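Local coordinates for protein MNMC2 (Aquifex aeolicus, PDB 3VYW) that methylates a modified wobble uridine of tRNA using S-adenosylmethionine as methyl donor, working without the oxidase domain to which such enzymes are usually fused, at residues A[4-7]-A[8-12]; A[20-24]-A[25-29]; A[31-34]-A[35-39]; A[270-273]-A[274-278]. All coordinates share one frame; numbering follows the deposited sequence.

Contact 1. Residues A[4-7]-A[8-12]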
loop_
_atom_site.group_PDB
_atom_site.type_symbol
_atom_site.label_atom_id
_atom_site.label_comp_id
_atom_site.label_asym_id
_atom_site.label_seq_id
_atom_site.Cartn_x
_atom_site.Cartn_y
_atom_site.Cartn_z
ATOM N N GLU A 4 -7.070 -20.705 -13.525
ATOM C CA GLU A 4 -6.666 -21.851 -12.770
ATOM C C GLU A 4 -5.601 -22.595 -13.505
ATOM O O GLU A 4 -4.634 -23.020 -12.948
ATOM C CB GLU A 4 -7.867 -22.763 -12.688
ATOM C CG GLU A 4 -7.950 -23.711 -11.521
ATOM C CD GLU A 4 -9.349 -24.293 -11.368
ATOM O OE1 GLU A 4 -10.099 -23.859 -10.465
ATOM O OE2 GLU A 4 -9.711 -25.182 -12.166
ATOM N N GLU A 5 -5.823 -22.785 -14.785
ATOM C CA GLU A 5 -4.896 -23.461 -15.639
ATOM C C GLU A 5 -3.614 -22.706 -15.764
ATOM O O GLU A 5 -2.579 -23.269 -15.697
ATOM C CB GLU A 5 -5.534 -23.581 -17.009
ATOM C CG GLU A 5 -5.273 -24.862 -17.760
ATOM C CD GLU A 5 -5.356 -24.664 -19.256
ATOM O OE1 GLU A 5 -6.013 -23.696 -19.693
ATOM O OE2 GLU A 5 -4.754 -25.465 -19.997
ATOM N N TYR A 6 -3.680 -21.419 -15.976
ATOM C CA TYR A 6 -2.474 -20.662 -16.091
ATOM C C TYR A 6 -1.657 -20.683 -14.820
ATOM O O TYR A 6 -0.468 -20.802 -14.863
ATOM C CB TYR A 6 -2.814 -19.235 -16.444
ATOM C CG TYR A 6 -1.661 -18.290 -16.454
ATOM C CD1 TYR A 6 -1.068 -17.954 -17.615
ATOM C CD2 TYR A 6 -1.190 -17.722 -15.309
ATOM C CE1 TYR A 6 -0.022 -17.095 -17.652
ATOM C CE2 TYR A 6 -0.143 -16.864 -15.336
ATOM C CZ TYR A 6 0.424 -16.550 -16.525
ATOM O OH TYR A 6 1.471 -15.700 -16.602
ATOM N N LEU A 7 -2.319 -20.518 -13.698
ATOM C CA LEU A 7 -1.670 -20.433 -12.417
ATOM C C LEU A 7 -0.974 -21.691 -11.986
ATOM O O LEU A 7 0.058 -21.641 -11.375
ATOM C CB LEU A 7 -2.650 -19.982 -11.351
ATOM C CG LEU A 7 -3.090 -18.547 -11.390
ATOM C CD1 LEU A 7 -4.027 -18.302 -10.269
ATOM C CD2 LEU A 7 -1.926 -17.620 -11.329
ATOM N N LYS A 8 -1.591 -22.818 -12.257
ATOM C CA LYS A 8 -1.011 -24.094 -11.952
ATOM C C LYS A 8 0.201 -24.395 -12.748
ATOM O O LYS A 8 1.095 -25.020 -12.279
ATOM C CB LYS A 8 -2.012 -25.178 -12.134
ATOM C CG LYS A 8 -1.356 -26.512 -12.212
ATOM C CD LYS A 8 -2.276 -27.558 -11.695
ATOM C CE LYS A 8 -2.008 -28.870 -12.344
ATOM N NZ LYS A 8 -3.067 -29.794 -11.923
ATOM N N ASN A 9 0.184 -23.992 -13.994
ATOM C CA ASN A 9 1.318 -24.133 -14.844
ATOM C C ASN A 9 2.432 -23.295 -14.339
ATOM O O ASN A 9 3.556 -23.684 -14.362
ATOM C CB ASN A 9 0.966 -23.683 -16.249
ATOM C CG ASN A 9 0.256 -24.730 -17.034
ATOM O OD1 ASN A 9 0.133 -25.856 -16.616
ATOM N ND2 ASN A 9 -0.217 -24.357 -18.181
ATOM N N TYR A 10 2.102 -22.102 -13.918
ATOM C CA TYR A 10 3.070 -21.161 -13.469
ATOM C C TYR A 10 3.752 -21.689 -12.261
ATOM O O TYR A 10 4.929 -21.589 -12.132
ATOM C CB TYR A 10 2.363 -19.872 -13.142
ATOM C CG TYR A 10 3.261 -18.747 -12.799
ATOM C CD1 TYR A 10 3.485 -17.750 -13.679
ATOM C CD2 TYR A 10 3.857 -18.679 -11.593
ATOM C CE1 TYR A 10 4.299 -16.719 -13.369
ATOM C CE2 TYR A 10 4.685 -17.659 -11.283
ATOM C CZ TYR A 10 4.894 -16.685 -12.187
ATOM O OH TYR A 10 5.693 -15.653 -11.899
ATOM N N LEU A 11 2.985 -22.239 -11.352
ATOM C CA LEU A 11 3.528 -22.807 -10.167
ATOM C C LEU A 11 4.397 -23.981 -10.439
ATOM O O LEU A 11 5.446 -24.109 -9.887
ATOM C CB LEU A 11 2.415 -23.264 -9.261
ATOM C CG LEU A 11 2.923 -24.091 -8.118
ATOM C CD1 LEU A 11 3.631 -23.204 -7.145
ATOM C CD2 LEU A 11 1.819 -24.829 -7.454
ATOM N N GLU A 12 3.934 -24.874 -11.279
ATOM C CA GLU A 12 4.700 -26.043 -11.587
ATOM C C GLU A 12 5.959 -25.592 -12.234
ATOM O O GLU A 12 7.008 -26.080 -11.983
ATOM C CB GLU A 12 3.937 -26.926 -12.536
ATOM C CG GLU A 12 3.028 -27.916 -11.857
ATOM C CD GLU A 12 2.105 -28.596 -12.815
ATOM O OE1 GLU A 12 1.612 -29.672 -12.496
ATOM O OE2 GLU A 12 1.879 -28.057 -13.901
#
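Tyr-10 lies one helical turn after Tyr-6, and the two aromatic side chains run side by side in the same direction. Tyr-10 can be followed from its root outwards. Its CB sits against the backbone of the preceding turn, 3.4 Å from Leu-7 O and equally near Tyr-6 O. The ring then leaves the helix with CG anti to the backbone N (chi1 -174°). Tyr-6 has nearly the same first torsion, 174°, and this keeps the two rings alongside each other. The ring atom Tyr-10 CD1 is the one that meets the neighbour: it lies 4.1 Å from Tyr-6 CE2 and is just as far from Tyr-6 OH. This is a loose van der Waals contact, not a stack. At the tip, Tyr-10 OH makes a weak hydrogen bond to Glu-291, just before helix 292-303, and the ring packs on Leu-293, Glu-294 and Ile-297 of that helix.

The backbone beneath is regular. Tyr-10 N donates to Tyr-6 O at 3.0 Å, and Leu-11 N donates to Leu-7 O at the same length. Lys-8 N reaches Glu-4 O at 3.1 Å. The bond from Asn-9 N to Glu-5 O is weak, at 3.3 Å. On another side of the helix, Leu-7 packs on Leu-35 and Leu-11 on Phe-27, both in helix 24-37. The arrangement is typical of an amphipathic alpha helix, here the N-terminal helix 3-18, with i to i+4 side-chain contacts and with Leu-7 and Leu-11 on its buried side.

Contact 2. Residues A[20-24]-A[25-29]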
loop_
_atom_site.group_PDB
_atom_site.type_symbol
_atom_site.label_atom_id
_atom_site.label_comp_id
_atom_site.label_asym_id
_atom_site.label_seq_id
_atom_site.Cartn_x
_atom_site.Cartn_y
_atom_site.Cartn_z
ATOM N N VAL A 20 12.944 -26.970 -5.963
ATOM C CA VAL A 20 12.408 -27.394 -4.707
ATOM C C VAL A 20 11.954 -28.828 -4.721
ATOM O O VAL A 20 11.507 -29.324 -5.711
ATOM C CB VAL A 20 11.191 -26.569 -4.361
ATOM C CG1 VAL A 20 10.882 -26.683 -2.895
ATOM C CG2 VAL A 20 11.407 -25.150 -4.762
ATOM N N SER A 21 12.018 -29.473 -3.585
ATOM C CA SER A 21 11.489 -30.793 -3.451
ATOM C C SER A 21 10.401 -30.809 -2.382
ATOM O O SER A 21 10.609 -30.322 -1.304
ATOM C CB SER A 21 12.643 -31.747 -3.129
ATOM O OG SER A 21 12.212 -32.979 -2.622
ATOM N N LEU A 22 9.232 -31.339 -2.703
ATOM C CA LEU A 22 8.140 -31.442 -1.759
ATOM C C LEU A 22 7.361 -32.725 -1.864
ATOM O O LEU A 22 7.453 -33.436 -2.832
ATOM C CB LEU A 22 7.185 -30.281 -1.900
ATOM C CG LEU A 22 6.752 -29.939 -3.297
ATOM C CD1 LEU A 22 6.202 -28.544 -3.325
ATOM C CD2 LEU A 22 7.970 -30.022 -4.156
ATOM N N THR A 23 6.581 -33.000 -0.842
ATOM C CA THR A 23 5.646 -34.086 -0.872
ATOM C C THR A 23 4.465 -33.738 -1.723
ATOM O O THR A 23 4.260 -32.622 -2.087
ATOM C CB THR A 23 5.191 -34.540 0.526
ATOM O OG1 THR A 23 4.634 -33.457 1.242
ATOM C CG2 THR A 23 6.337 -35.019 1.284
ATOM N N GLU A 24 3.704 -34.736 -2.073
ATOM C CA GLU A 24 2.524 -34.502 -2.816
ATOM C C GLU A 24 1.557 -33.694 -2.001
ATOM O O GLU A 24 0.900 -32.853 -2.530
ATOM C CB GLU A 24 1.923 -35.821 -3.270
ATOM C CG GLU A 24 0.617 -35.701 -3.995
ATOM C CD GLU A 24 0.790 -35.181 -5.366
ATOM O OE1 GLU A 24 1.843 -35.379 -5.926
ATOM O OE2 GLU A 24 -0.118 -34.572 -5.894
ATOM N N GLU A 25 1.443 -33.997 -0.743
ATOM C CA GLU A 25 0.546 -33.260 0.121
ATOM C C GLU A 25 0.975 -31.827 0.162
ATOM O O GLU A 25 0.178 -30.953 0.153
ATOM C CB GLU A 25 0.489 -33.729 1.540
ATOM C CG GLU A 25 -0.766 -33.471 2.364
ATOM C CD GLU A 25 -2.020 -33.035 1.589
ATOM O OE1 GLU A 25 -2.030 -32.948 0.340
ATOM O OE2 GLU A 25 -3.052 -32.813 2.236
ATOM N N GLU A 26 2.234 -31.592 0.261
ATOM C CA GLU A 26 2.759 -30.265 0.234
ATOM C C GLU A 26 2.464 -29.576 -1.050
ATOM O O GLU A 26 2.152 -28.425 -1.049
ATOM C CB GLU A 26 4.251 -30.298 0.426
ATOM C CG GLU A 26 4.670 -30.119 1.853
ATOM C CD GLU A 26 6.126 -30.380 2.070
ATOM O OE1 GLU A 26 6.774 -30.879 1.166
ATOM O OE2 GLU A 26 6.629 -30.076 3.143
ATOM N N PHE A 27 2.612 -30.272 -2.161
ATOM C CA PHE A 27 2.309 -29.681 -3.432
ATOM C C PHE A 27 0.856 -29.317 -3.548
ATOM O O PHE A 27 0.522 -28.295 -4.067
ATOM C CB PHE A 27 2.684 -30.588 -4.581
ATOM C CG PHE A 27 2.308 -30.034 -5.899
ATOM C CD1 PHE A 27 3.129 -29.168 -6.534
ATOM C CD2 PHE A 27 1.107 -30.336 -6.460
ATOM C CE1 PHE A 27 2.773 -28.620 -7.732
ATOM C CE2 PHE A 27 0.740 -29.799 -7.651
ATOM C CZ PHE A 27 1.577 -28.938 -8.292
ATOM N N ASN A 28 -0.001 -30.172 -3.072
ATOM C CA ASN A 28 -1.405 -29.950 -3.184
ATOM C C ASN A 28 -1.812 -28.725 -2.438
ATOM O O ASN A 28 -2.581 -27.945 -2.909
ATOM C CB ASN A 28 -2.152 -31.126 -2.613
ATOM C CG ASN A 28 -2.201 -32.305 -3.545
ATOM O OD1 ASN A 28 -2.492 -33.402 -3.125
ATOM N ND2 ASN A 28 -1.935 -32.082 -4.802
ATOM N N VAL A 29 -1.305 -28.592 -1.241
ATOM C CA VAL A 29 -1.603 -27.472 -0.414
ATOM C C VAL A 29 -1.124 -26.150 -0.947
ATOM O O VAL A 29 -1.849 -25.208 -0.921
ATOM C CB VAL A 29 -1.052 -27.677 0.974
ATOM C CG1 VAL A 29 -1.086 -26.394 1.735
ATOM C CG2 VAL A 29 -1.863 -28.704 1.692
HETATM O O HOH W 1 -2.814 -35.845 -4.969
#
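Leu-22 CD1 lies at the edge of the Phe-27 ring, near its plane, and is 4.3 Å from Phe-27 CB. Glu-12 and Leu-15 of helix 3-18 also pack on this ring. The carboxylate of Glu-24 and the amide of Asn-28 are turned 75° against each other. Asn-28 ND2 gives only a weak bond to Glu-24 OE2, 3.3 Å long, and a water donates to both Glu-24 OE2 and Asn-28 OD1.

Thr-23 and Glu-26 hold the helix start. With chi1 57°, Thr-23 OG1 stands between its own N and carbonyl carbon and accepts from Glu-26 N at 3.2 Å. In return, the extended Glu-26 chain brings OE1 back to Thr-23 N at 2.9 Å; the N-H meets the anti side of OE1, 26° out of the carboxylate plane. Thr-23 OG1 adds a weak bond to the same oxygen. Replacing Glu-26 by an alanine would probably leave Thr-23 N without its acceptor and the residues before the helix freer to move. Phe-27 N donates to Thr-23 O at 2.9 Å. This reciprocal pairing is a capping box, with Thr-23 as N-cap of helix 24-37.

Contact 3. Residues A[31-34]-A[35-39]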
loop_
_atom_site.group_PDB
_atom_site.type_symbol
_atom_site.label_atom_id
_atom_site.label_comp_id
_atom_site.label_asym_id
_atom_site.label_seq_id
_atom_site.Cartn_x
_atom_site.Cartn_y
_atom_site.Cartn_z
ATOM N N LEU A 31 -0.635 -25.386 -4.041
ATOM C CA LEU A 31 -1.452 -25.057 -5.177
ATOM C C LEU A 31 -2.816 -24.578 -4.784
ATOM O O LEU A 31 -3.317 -23.645 -5.330
ATOM C CB LEU A 31 -1.577 -26.233 -6.123
ATOM C CG LEU A 31 -2.477 -26.071 -7.328
ATOM C CD1 LEU A 31 -1.991 -25.018 -8.269
ATOM C CD2 LEU A 31 -2.551 -27.369 -8.055
ATOM N N ARG A 32 -3.404 -25.211 -3.803
ATOM C CA ARG A 32 -4.698 -24.820 -3.379
ATOM C C ARG A 32 -4.732 -23.411 -2.850
ATOM O O ARG A 32 -5.578 -22.657 -3.218
ATOM C CB ARG A 32 -5.129 -25.767 -2.306
ATOM C CG ARG A 32 -6.520 -25.539 -1.827
ATOM C CD ARG A 32 -6.861 -26.526 -0.759
ATOM N NE ARG A 32 -6.255 -26.162 0.502
ATOM C CZ ARG A 32 -5.717 -27.022 1.339
ATOM N NH1 ARG A 32 -5.692 -28.298 1.045
ATOM N NH2 ARG A 32 -5.204 -26.598 2.459
ATOM N N GLU A 33 -3.810 -23.056 -1.987
ATOM C CA GLU A 33 -3.677 -21.696 -1.542
ATOM C C GLU A 33 -3.270 -20.705 -2.628
ATOM O O GLU A 33 -3.733 -19.612 -2.655
ATOM C CB GLU A 33 -2.785 -21.601 -0.317
ATOM C CG GLU A 33 -3.213 -22.477 0.821
ATOM C CD GLU A 33 -4.674 -22.357 1.176
ATOM O OE1 GLU A 33 -5.216 -21.265 1.179
ATOM O OE2 GLU A 33 -5.289 -23.368 1.466
ATOM N N PHE A 34 -2.399 -21.093 -3.526
ATOM C CA PHE A 34 -1.985 -20.213 -4.580
ATOM C C PHE A 34 -3.169 -19.868 -5.436
ATOM O O PHE A 34 -3.347 -18.763 -5.813
ATOM C CB PHE A 34 -0.891 -20.883 -5.400
ATOM C CG PHE A 34 -0.263 -20.019 -6.430
ATOM C CD1 PHE A 34 0.171 -18.767 -6.126
ATOM C CD2 PHE A 34 -0.071 -20.487 -7.705
ATOM C CE1 PHE A 34 0.776 -17.985 -7.068
ATOM C CE2 PHE A 34 0.536 -19.716 -8.644
ATOM C CZ PHE A 34 0.956 -18.456 -8.335
ATOM N N LEU A 35 -3.986 -20.840 -5.738
ATOM C CA LEU A 35 -5.169 -20.598 -6.504
ATOM C C LEU A 35 -6.137 -19.693 -5.802
ATOM O O LEU A 35 -6.717 -18.835 -6.385
ATOM C CB LEU A 35 -5.850 -21.907 -6.785
ATOM C CG LEU A 35 -5.137 -22.822 -7.731
ATOM C CD1 LEU A 35 -5.971 -24.024 -8.026
ATOM C CD2 LEU A 35 -4.790 -22.098 -8.998
ATOM N N ARG A 36 -6.340 -19.915 -4.532
ATOM C CA ARG A 36 -7.151 -19.025 -3.751
ATOM C C ARG A 36 -6.648 -17.589 -3.505
ATOM O O ARG A 36 -7.417 -16.690 -3.508
ATOM C CB ARG A 36 -7.664 -19.726 -2.503
ATOM C CG ARG A 36 -7.303 -19.083 -1.218
ATOM C CD ARG A 36 -8.217 -19.481 -0.120
ATOM N NE ARG A 36 -7.961 -20.817 0.321
ATOM C CZ ARG A 36 -8.900 -21.626 0.729
ATOM N NH1 ARG A 36 -10.143 -21.239 0.753
ATOM N NH2 ARG A 36 -8.589 -22.821 1.091
ATOM N N PHE A 37 -5.365 -17.391 -3.282
ATOM C CA PHE A 37 -4.848 -16.073 -2.962
ATOM C C PHE A 37 -4.342 -15.208 -4.080
ATOM O O PHE A 37 -4.186 -14.062 -3.896
ATOM C CB PHE A 37 -3.736 -16.176 -1.948
ATOM C CG PHE A 37 -4.174 -16.663 -0.636
ATOM C CD1 PHE A 37 -3.391 -17.483 0.084
ATOM C CD2 PHE A 37 -5.371 -16.314 -0.145
ATOM C CE1 PHE A 37 -3.803 -17.954 1.286
ATOM C CE2 PHE A 37 -5.792 -16.771 1.064
ATOM C CZ PHE A 37 -5.006 -17.591 1.781
ATOM N N ALA A 38 -4.043 -15.778 -5.221
ATOM C CA ALA A 38 -3.477 -15.029 -6.317
ATOM C C ALA A 38 -4.464 -14.169 -7.028
ATOM O O ALA A 38 -5.623 -14.346 -6.912
ATOM C CB ALA A 38 -2.774 -15.941 -7.291
ATOM N N TYR A 39 -3.964 -13.216 -7.762
ATOM C CA TYR A 39 -4.793 -12.359 -8.567
ATOM C C TYR A 39 -5.131 -12.920 -9.938
ATOM O O TYR A 39 -4.942 -14.083 -10.193
ATOM C CB TYR A 39 -4.212 -10.962 -8.651
ATOM C CG TYR A 39 -3.024 -10.816 -9.519
ATOM C CD1 TYR A 39 -2.504 -9.599 -9.768
ATOM C CD2 TYR A 39 -2.431 -11.891 -10.073
ATOM C CE1 TYR A 39 -1.409 -9.450 -10.556
ATOM C CE2 TYR A 39 -1.349 -11.758 -10.868
ATOM C CZ TYR A 39 -0.843 -10.527 -11.098
ATOM O OH TYR A 39 0.231 -10.372 -11.892
#
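Glu-33 and Arg-36 form a salt bridge one helical turn apart. Arg-36 NE donates to the syn side of Glu-33 OE1 at 2.9 Å, and Arg-36 NH2 adds a weak bond to Glu-33 OE2. The planes are only 13° apart, but NE stands 30° out of the carboxylate plane, so the two-pronged pairing is uneven. Glu-33 CG leaves beside the backbone N and the chain then bends at chi2 (-50°), which lays the carboxylate alongside Arg-36. Arg-32 joins from the preceding position, its NE 3.1 Å from Glu-33 OE2 and on the anti side. One carboxylate thus serves two arginines, which would favour its charged form. A glutamine here would take away the shared negative charge and would probably leave Arg-32 and Arg-36 less well held, with two like charges close together.

Van der Waals contacts surround the Phe-37 ring. Its CE1 lies 3.6 Å from Glu-33 OE1, and Arg-36 CG lies over one face, displaced toward the rim.

The apolar contacts are modest. Leu-31 CD1 meets Leu-35 CG at 3.9 Å, and Phe-34 CE1 meets Ala-38 CB at 4.1 Å.

Among the backbone bonds, Phe-37 N donates to Glu-33 O at 2.8 Å.

Arg-3 binds the carbonyl oxygens of Leu-35, Ala-38 and Tyr-39. This end of helix 24-37 packs against both helix 3-18, through Leu-31, Phe-34 and Leu-35, and helix 292-303, through Phe-34 and Ala-38.

Contact 4. Residues A[270-273]-A[274-278]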
loop_
_atom_site.group_PDB
_atom_site.type_symbol
_atom_site.label_atom_id
_atom_site.label_comp_id
_atom_site.label_asym_id
_atom_site.label_seq_id
_atom_site.Cartn_x
_atom_site.Cartn_y
_atom_site.Cartn_z
ATOM N N GLU A 270 -4.720 -9.234 18.423
ATOM C CA GLU A 270 -3.858 -8.884 17.344
ATOM C C GLU A 270 -2.457 -9.339 17.548
ATOM O O GLU A 270 -1.831 -9.807 16.658
ATOM C CB GLU A 270 -3.885 -7.390 17.146
ATOM C CG GLU A 270 -5.068 -6.940 16.339
ATOM C CD GLU A 270 -4.998 -5.493 15.927
ATOM O OE1 GLU A 270 -4.962 -4.622 16.803
ATOM O OE2 GLU A 270 -4.998 -5.222 14.718
ATOM N N VAL A 271 -1.974 -9.142 18.738
ATOM C CA VAL A 271 -0.658 -9.543 19.154
ATOM C C VAL A 271 -0.514 -11.025 19.160
ATOM O O VAL A 271 0.504 -11.557 18.857
ATOM C CB VAL A 271 -0.367 -8.971 20.528
ATOM C CG1 VAL A 271 1.011 -9.321 20.964
ATOM C CG2 VAL A 271 -0.516 -7.483 20.472
ATOM N N ARG A 272 -1.573 -11.663 19.577
ATOM C CA ARG A 272 -1.642 -13.076 19.687
ATOM C C ARG A 272 -1.516 -13.736 18.359
ATOM O O ARG A 272 -0.852 -14.701 18.219
ATOM C CB ARG A 272 -2.961 -13.431 20.335
ATOM C CG ARG A 272 -3.172 -14.895 20.556
ATOM C CD ARG A 272 -4.291 -15.201 21.531
ATOM N NE ARG A 272 -4.149 -16.552 22.017
ATOM C CZ ARG A 272 -4.565 -17.624 21.364
ATOM N NH1 ARG A 272 -5.192 -17.500 20.223
ATOM N NH2 ARG A 272 -4.349 -18.825 21.852
ATOM N N LYS A 273 -2.213 -13.208 17.387
ATOM C CA LYS A 273 -2.177 -13.700 16.053
ATOM C C LYS A 273 -0.828 -13.504 15.474
ATOM O O LYS A 273 -0.332 -14.315 14.752
ATOM C CB LYS A 273 -3.153 -12.922 15.223
ATOM C CG LYS A 273 -4.449 -13.596 14.971
ATOM C CD LYS A 273 -5.262 -12.691 14.101
ATOM C CE LYS A 273 -6.271 -11.919 14.909
ATOM N NZ LYS A 273 -6.798 -10.752 14.156
ATOM N N LEU A 274 -0.264 -12.365 15.762
ATOM C CA LEU A 274 1.022 -12.023 15.285
ATOM C C LEU A 274 2.083 -12.925 15.848
ATOM O O LEU A 274 2.984 -13.324 15.169
ATOM C CB LEU A 274 1.256 -10.576 15.597
ATOM C CG LEU A 274 2.285 -9.764 14.882
ATOM C CD1 LEU A 274 2.218 -9.903 13.393
ATOM C CD2 LEU A 274 2.168 -8.339 15.298
ATOM N N VAL A 275 1.987 -13.234 17.118
ATOM C CA VAL A 275 2.853 -14.216 17.714
ATOM C C VAL A 275 2.625 -15.644 17.235
ATOM O O VAL A 275 3.536 -16.342 16.910
ATOM C CB VAL A 275 2.762 -14.149 19.245
ATOM C CG1 VAL A 275 3.518 -15.279 19.861
ATOM C CG2 VAL A 275 3.312 -12.861 19.747
ATOM N N LEU A 276 1.366 -16.075 17.316
ATOM C CA LEU A 276 0.936 -17.435 16.960
ATOM C C LEU A 276 0.996 -17.904 15.492
ATOM O O LEU A 276 1.392 -19.037 15.222
ATOM C CB LEU A 276 -0.478 -17.691 17.511
ATOM C CG LEU A 276 -0.612 -17.730 19.036
ATOM C CD1 LEU A 276 -1.991 -18.225 19.442
ATOM C CD2 LEU A 276 0.483 -18.600 19.649
ATOM N N SER A 277 0.581 -17.047 14.556
ATOM C CA SER A 277 0.358 -17.471 13.179
ATOM C C SER A 277 1.553 -17.939 12.363
ATOM O O SER A 277 2.626 -17.389 12.417
ATOM C CB SER A 277 -0.331 -16.382 12.388
ATOM O OG SER A 277 -1.208 -16.908 11.447
ATOM N N PRO A 278 1.291 -18.961 11.581
ATOM C CA PRO A 278 2.146 -19.471 10.536
ATOM C C PRO A 278 2.323 -18.454 9.448
ATOM O O PRO A 278 3.333 -18.406 8.833
ATOM C CB PRO A 278 1.381 -20.671 10.050
ATOM C CG PRO A 278 0.585 -21.070 11.195
ATOM C CD PRO A 278 0.150 -19.827 11.812
#
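Arg-272 and Leu-276 meet one turn apart because their first torsions differ. Arg-272 carries CG opposite its backbone N (chi1 -178°) and runs extended as far as NE. Leu-276 has CG beside the backbone N instead (chi1 -66°), which sends the side chain back towards the previous turn. A final twist of the arginine (chi4 -82°) then turns one face of the guanidinium to the leucine. Leu-276 CD1 stands over the centre of that face, 3.3 Å from Arg-272 CZ. The same methyl is 3.4 Å from both Arg-272 NH1 and Arg-272 NH2. It lies 3.7 Å from Arg-272 CG, so the aliphatic part of the arginine shares the contact. The packing is close: an apolar methyl rests on the face of a charged group, and no hydrogen bond links these two side chains. Both residues also touch a crystal neighbour, so the lattice may influence this pose.

Val-271 and Val-275 add a looser pair, with Val-271 CG1 4.4 Å from Val-275 CG2.

The backbone carries the polar bonds. Val-275 N donates to Val-271 O at 2.8 Å, and Leu-276 N donates to Arg-272 O at the same length. Ser-277 N reaches Lys-273 O at 2.9 Å. Glu-270 directs its carboxylate to Arg-232, in a salt bridge, and to Ser-244. The buried Leu-274 packs on Leu-229, Arg-232 and Leu-236 of helix 229-237.

This is the C-terminal turn of a short surface helix, 268-276, with Ser-277 the first residue to leave helical geometry.

The contacts follow along the chain in the order 1, 2, 3, 4. Contact 1 lies on helix 3-18, contact 2 at the start of helix 24-37, and contact 3 at its other end. The centres of contacts 1 and 3 are about 10 Å apart, those of contacts 1 and 2 about 15 Å. Contact 1 touches both, Lys-8 meeting Leu-31 of contact 3. The two helices form a packed N-terminal hairpin, with helix 292-303 packed against both. Side chains of contacts 1 and 3 come within about 10 to 11 Å of side chains that bind S-adenosylmethionine. Contact 4 stands apart on helix 268-276, away from that site, its nearest atoms about 10 Å from contacts 2 and 3.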